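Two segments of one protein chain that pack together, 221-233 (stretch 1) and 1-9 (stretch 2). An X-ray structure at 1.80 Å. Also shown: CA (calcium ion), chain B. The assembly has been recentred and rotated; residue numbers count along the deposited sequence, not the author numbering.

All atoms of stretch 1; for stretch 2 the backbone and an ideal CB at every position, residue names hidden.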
# COMPACT_ATOMS: atom_id res chain seq x y z
N TYR A 221 -0.59 7.87 -9.02
CA TYR A 221 -1.60 6.85 -8.79
C TYR A 221 -2.85 7.18 -9.58
O TYR A 221 -3.14 8.36 -9.84
CB TYR A 221 -2.00 6.81 -7.32
CG TYR A 221 -0.92 6.30 -6.41
CD1 TYR A 221 -0.90 4.94 -6.05
CD2 TYR A 221 0.07 7.13 -5.95
CE1 TYR A 221 0.12 4.43 -5.19
CE2 TYR A 221 1.11 6.63 -5.10
CZ TYR A 221 1.10 5.30 -4.73
OH TYR A 221 2.09 4.88 -3.86
N ASP A 222 -3.62 6.16 -9.88
CA ASP A 222 -4.90 6.35 -10.57
C ASP A 222 -5.75 5.10 -10.43
O ASP A 222 -5.24 4.03 -10.09
CB ASP A 222 -4.60 6.63 -12.05
CG ASP A 222 -5.74 7.36 -12.77
OD1 ASP A 222 -6.83 7.59 -12.17
OD2 ASP A 222 -5.53 7.68 -13.95
N GLU A 223 -7.04 5.24 -10.76
CA GLU A 223 -7.91 4.12 -10.97
C GLU A 223 -7.86 3.13 -9.78
O GLU A 223 -7.50 1.97 -9.94
CB GLU A 223 -7.53 3.45 -12.33
CG GLU A 223 -8.59 2.60 -12.95
CD GLU A 223 -9.83 3.40 -13.47
OE1 GLU A 223 -10.72 2.69 -13.99
OE2 GLU A 223 -9.92 4.66 -13.33
N VAL A 224 -8.22 3.62 -8.59
CA VAL A 224 -8.22 2.80 -7.38
C VAL A 224 -9.64 2.31 -7.13
O VAL A 224 -10.60 3.08 -7.30
CB VAL A 224 -7.73 3.60 -6.13
CG1 VAL A 224 -7.56 2.66 -4.91
CG2 VAL A 224 -6.39 4.34 -6.43
N ALA A 225 -9.77 1.05 -6.71
CA ALA A 225 -11.10 0.45 -6.50
C ALA A 225 -11.03 -0.65 -5.45
O ALA A 225 -9.97 -1.32 -5.30
CB ALA A 225 -11.67 -0.14 -7.82
N VAL A 226 -12.17 -0.82 -4.74
CA VAL A 226 -12.36 -1.94 -3.82
C VAL A 226 -13.69 -2.55 -4.23
O VAL A 226 -14.65 -1.83 -4.51
CB VAL A 226 -12.41 -1.51 -2.31
CG1 VAL A 226 -12.51 -2.77 -1.42
CG2 VAL A 226 -11.17 -0.65 -1.94
N GLY A 227 -13.74 -3.88 -4.30
CA GLY A 227 -14.96 -4.55 -4.74
C GLY A 227 -14.92 -6.03 -4.48
O GLY A 227 -14.05 -6.53 -3.76
N THR A 228 -15.87 -6.74 -5.09
CA THR A 228 -16.07 -8.15 -4.78
C THR A 228 -15.68 -9.09 -5.90
O THR A 228 -15.70 -10.30 -5.72
CB THR A 228 -17.52 -8.45 -4.33
OG1 THR A 228 -18.41 -8.14 -5.39
CG2 THR A 228 -17.90 -7.58 -3.13
N THR A 229 -15.29 -8.53 -7.05
CA THR A 229 -14.80 -9.34 -8.18
C THR A 229 -13.51 -8.73 -8.73
O THR A 229 -13.22 -7.56 -8.46
CB THR A 229 -15.85 -9.46 -9.31
OG1 THR A 229 -16.01 -8.21 -10.01
CG2 THR A 229 -17.22 -9.88 -8.72
N PHE A 230 -12.76 -9.51 -9.51
CA PHE A 230 -11.58 -8.98 -10.22
C PHE A 230 -11.97 -7.84 -11.16
O PHE A 230 -11.32 -6.76 -11.16
CB PHE A 230 -10.93 -10.15 -11.01
CG PHE A 230 -9.64 -9.78 -11.69
CD1 PHE A 230 -8.40 -10.04 -11.10
CD2 PHE A 230 -9.66 -9.19 -12.97
CE1 PHE A 230 -7.19 -9.67 -11.76
CE2 PHE A 230 -8.47 -8.85 -13.64
CZ PHE A 230 -7.22 -9.07 -13.02
N ALA A 231 -13.00 -8.05 -11.99
CA ALA A 231 -13.39 -7.02 -12.96
C ALA A 231 -13.80 -5.70 -12.26
O ALA A 231 -13.64 -4.63 -12.85
CB ALA A 231 -14.54 -7.49 -13.88
N ASP A 232 -14.35 -5.79 -11.05
CA ASP A 232 -14.71 -4.57 -10.32
C ASP A 232 -13.50 -3.65 -10.11
O ASP A 232 -13.63 -2.42 -10.17
CB ASP A 232 -15.27 -4.88 -8.94
CG ASP A 232 -16.69 -5.31 -8.97
OD1 ASP A 232 -17.44 -4.85 -9.84
OD2 ASP A 232 -17.06 -6.04 -8.05
N VAL A 233 -12.34 -4.25 -9.88
CA VAL A 233 -11.15 -3.46 -9.47
C VAL A 233 -10.01 -3.41 -10.46
O VAL A 233 -9.06 -2.67 -10.25
CB VAL A 233 -10.61 -3.90 -8.09
CG1 VAL A 233 -11.73 -4.01 -7.09
CG2 VAL A 233 -9.81 -5.23 -8.17
N UNK A 1 -19.43 -6.34 -7.08
CA UNK A 1 -19.83 -4.90 -7.04
C UNK A 1 -18.78 -4.07 -6.31
O UNK A 1 -18.19 -4.54 -5.34
CB UNK A 1 -21.19 -4.73 -6.35
N UNK A 2 -18.59 -2.83 -6.75
CA UNK A 2 -17.54 -1.98 -6.21
C UNK A 2 -18.06 -1.28 -4.96
O UNK A 2 -19.17 -0.73 -4.99
CB UNK A 2 -17.07 -0.96 -7.25
N UNK A 3 -17.29 -1.27 -3.88
CA UNK A 3 -17.65 -0.44 -2.73
C UNK A 3 -16.92 0.89 -2.75
O UNK A 3 -17.33 1.86 -2.09
CB UNK A 3 -17.35 -1.18 -1.42
N UNK A 4 -15.85 0.98 -3.54
CA UNK A 4 -15.10 2.23 -3.63
C UNK A 4 -14.51 2.34 -5.03
O UNK A 4 -14.05 1.33 -5.57
CB UNK A 4 -14.00 2.30 -2.57
N UNK A 5 -14.52 3.55 -5.59
CA UNK A 5 -13.85 3.80 -6.87
C UNK A 5 -13.31 5.21 -6.86
O UNK A 5 -14.04 6.17 -6.48
CB UNK A 5 -14.80 3.59 -8.05
N UNK A 6 -12.06 5.37 -7.24
CA UNK A 6 -11.50 6.72 -7.41
C UNK A 6 -10.74 6.84 -8.70
O UNK A 6 -9.79 6.08 -8.95
CB UNK A 6 -10.58 7.08 -6.24
N UNK A 7 -11.14 7.81 -9.54
CA UNK A 7 -10.54 7.97 -10.87
C UNK A 7 -9.34 8.92 -10.89
O UNK A 7 -9.01 9.48 -11.96
CB UNK A 7 -11.60 8.48 -11.85
N UNK A 8 -8.65 9.08 -9.77
CA UNK A 8 -7.45 9.93 -9.74
C UNK A 8 -7.81 11.37 -9.41
O UNK A 8 -7.33 12.30 -10.07
CB UNK A 8 -6.72 9.87 -11.08
N UNK A 9 -8.61 11.55 -8.36
CA UNK A 9 -9.03 12.85 -7.85
C UNK A 9 -8.97 12.88 -6.32
O UNK A 9 -9.10 11.85 -5.63
CB UNK A 9 -10.44 13.18 -8.33
CA CA B . -7.81 8.92 -13.96

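Position 1 begins the chain, and its CA-to-CB bond points away from stretch 1, so the side chain is lightly constrained and small polar or apolar groups would suit equally. The backbone makes the contact: the terminal N lies 2.6 Å from Asp232 OD2 in a salt bridge and donates to Thr228 OG1 at 2.7 Å. The residue is Thr1, whose OG1 comes no closer than 3.6 Å to Thr228 OG1.

At position 2 the CB lies on the same face of the sheet as that of Ala225, 4.6 Å from Asp232 CB. Gly227, which has no side chain, lets the backbones approach to 3.9 Å between its CA and the CA of position 2. A long, flexible side chain could run past Ala225 and Asp232, though a shorter one would also fit. The deposited Arg2 brings its CD to 4.1 Å from Ala225 CB and 3.2 Å from Asp232 O, while its guanidinium group extends beyond them.

The chain turns a corner at position 3. Its N donates to Val226 O (2.8 Å), and its CB points sideways, 4.1 Å from that same oxygen; a small residue, polar or not, would do. It is Ser3, with chi1 in p and OG 3.7 Å from Val226 CB.

Position 4 pairs with Val226 in antiparallel register: its N donates to Val226 O (3.2 Å), and its O accepts from Val226 N (3.0 Å). The CB sits 4.1 Å from Val226 CB, on the face that also carries Val224, so a branched aliphatic or aromatic group is favoured. Phe4 fills the site: its CB meets Val226 CG2 at 4.1 Å, and its t rotamer carries the ring along the sheet until CE2 lies 4.2 Å from Val224 CG1, which sits at the ring edge.

Position 5 turns to the other face, beside Ala225, whose small CB leaves room for a large neighbour. The Glu223 carboxylate lies farther along, inviting a long side chain that ends in a donor; a tyrosine, lysine or arginine could serve. Tyr5 passes Ala225 CB at 4.4 Å from its CD1 and donates from OH to Glu223 OE2 at 2.7 Å.

Position 6 forms the next hydrogen-bonded pair, its N donating to Val224 O (2.7 Å) and its O accepting from Val224 N (2.9 Å). Its CB shares the face of Val224, where an aliphatic or a polar group is plausible. Asn6 instead braces its own stretch, OD1 accepting from the N of position 8 (2.9 Å) and the N of position 9 (3.1 Å).

At position 7 the CB points away, but the backbone O lies 2.4 Å from the calcium ion, which Asp222 also binds; many residues would suit. Asp7 OD1 accepts a hydrogen bond from the side chain of position 9.

Position 8 has phi/psi of 89/48°, and its ideal CB would fall 2.5 Å from Asp222 OD1, a clash. Glycine is required, and Gly8 is found.

Position 9 is beyond reach of stretch 1, leaving the choice open; it is His9, whose ND1 donates to Asp7 OD1 at 2.7 Å.

Stretch 2 1-9: TRSFYNDGH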
# COMPACT_ATOMS: atom_id res chain seq x y z
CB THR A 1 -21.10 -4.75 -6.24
OG1 THR A 1 -20.94 -5.54 -5.05
CG2 THR A 1 -22.31 -5.26 -7.04
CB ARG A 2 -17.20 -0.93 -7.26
CG ARG A 2 -15.77 -0.74 -7.56
CD ARG A 2 -15.60 -0.16 -8.98
NE ARG A 2 -16.58 0.88 -9.28
CZ ARG A 2 -16.60 1.61 -10.40
NH1 ARG A 2 -15.68 1.43 -11.36
NH2 ARG A 2 -17.55 2.55 -10.56
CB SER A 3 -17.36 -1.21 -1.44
OG SER A 3 -15.98 -1.50 -1.39
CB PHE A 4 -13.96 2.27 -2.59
CG PHE A 4 -13.10 3.51 -2.66
CD1 PHE A 4 -13.59 4.77 -2.31
CD2 PHE A 4 -11.77 3.40 -3.07
CE1 PHE A 4 -12.76 5.91 -2.37
CE2 PHE A 4 -10.94 4.52 -3.14
CZ PHE A 4 -11.41 5.76 -2.80
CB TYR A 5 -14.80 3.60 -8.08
CG TYR A 5 -14.19 4.08 -9.37
CD1 TYR A 5 -13.04 3.45 -9.90
CD2 TYR A 5 -14.75 5.16 -10.08
CE1 TYR A 5 -12.45 3.91 -11.11
CE2 TYR A 5 -14.16 5.63 -11.28
CZ TYR A 5 -13.04 5.00 -11.79
OH TYR A 5 -12.46 5.44 -12.97
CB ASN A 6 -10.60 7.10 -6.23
CG ASN A 6 -10.15 8.56 -6.30
OD1 ASN A 6 -9.12 8.88 -6.90
ND2 ASN A 6 -10.92 9.46 -5.65
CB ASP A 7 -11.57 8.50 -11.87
CG ASP A 7 -11.99 9.94 -11.57
OD1 ASP A 7 -11.74 10.41 -10.44
OD2 ASP A 7 -12.59 10.59 -12.47
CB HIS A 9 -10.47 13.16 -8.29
CG HIS A 9 -10.59 13.72 -9.67
ND1 HIS A 9 -11.10 13.00 -10.73
CD2 HIS A 9 -10.26 14.94 -10.17
CE1 HIS A 9 -11.09 13.75 -11.82
NE2 HIS A 9 -10.57 14.93 -11.51
O HOH W 1 -9.39 7.12 -14.21
O HOH W 2 -9.54 10.65 -14.39
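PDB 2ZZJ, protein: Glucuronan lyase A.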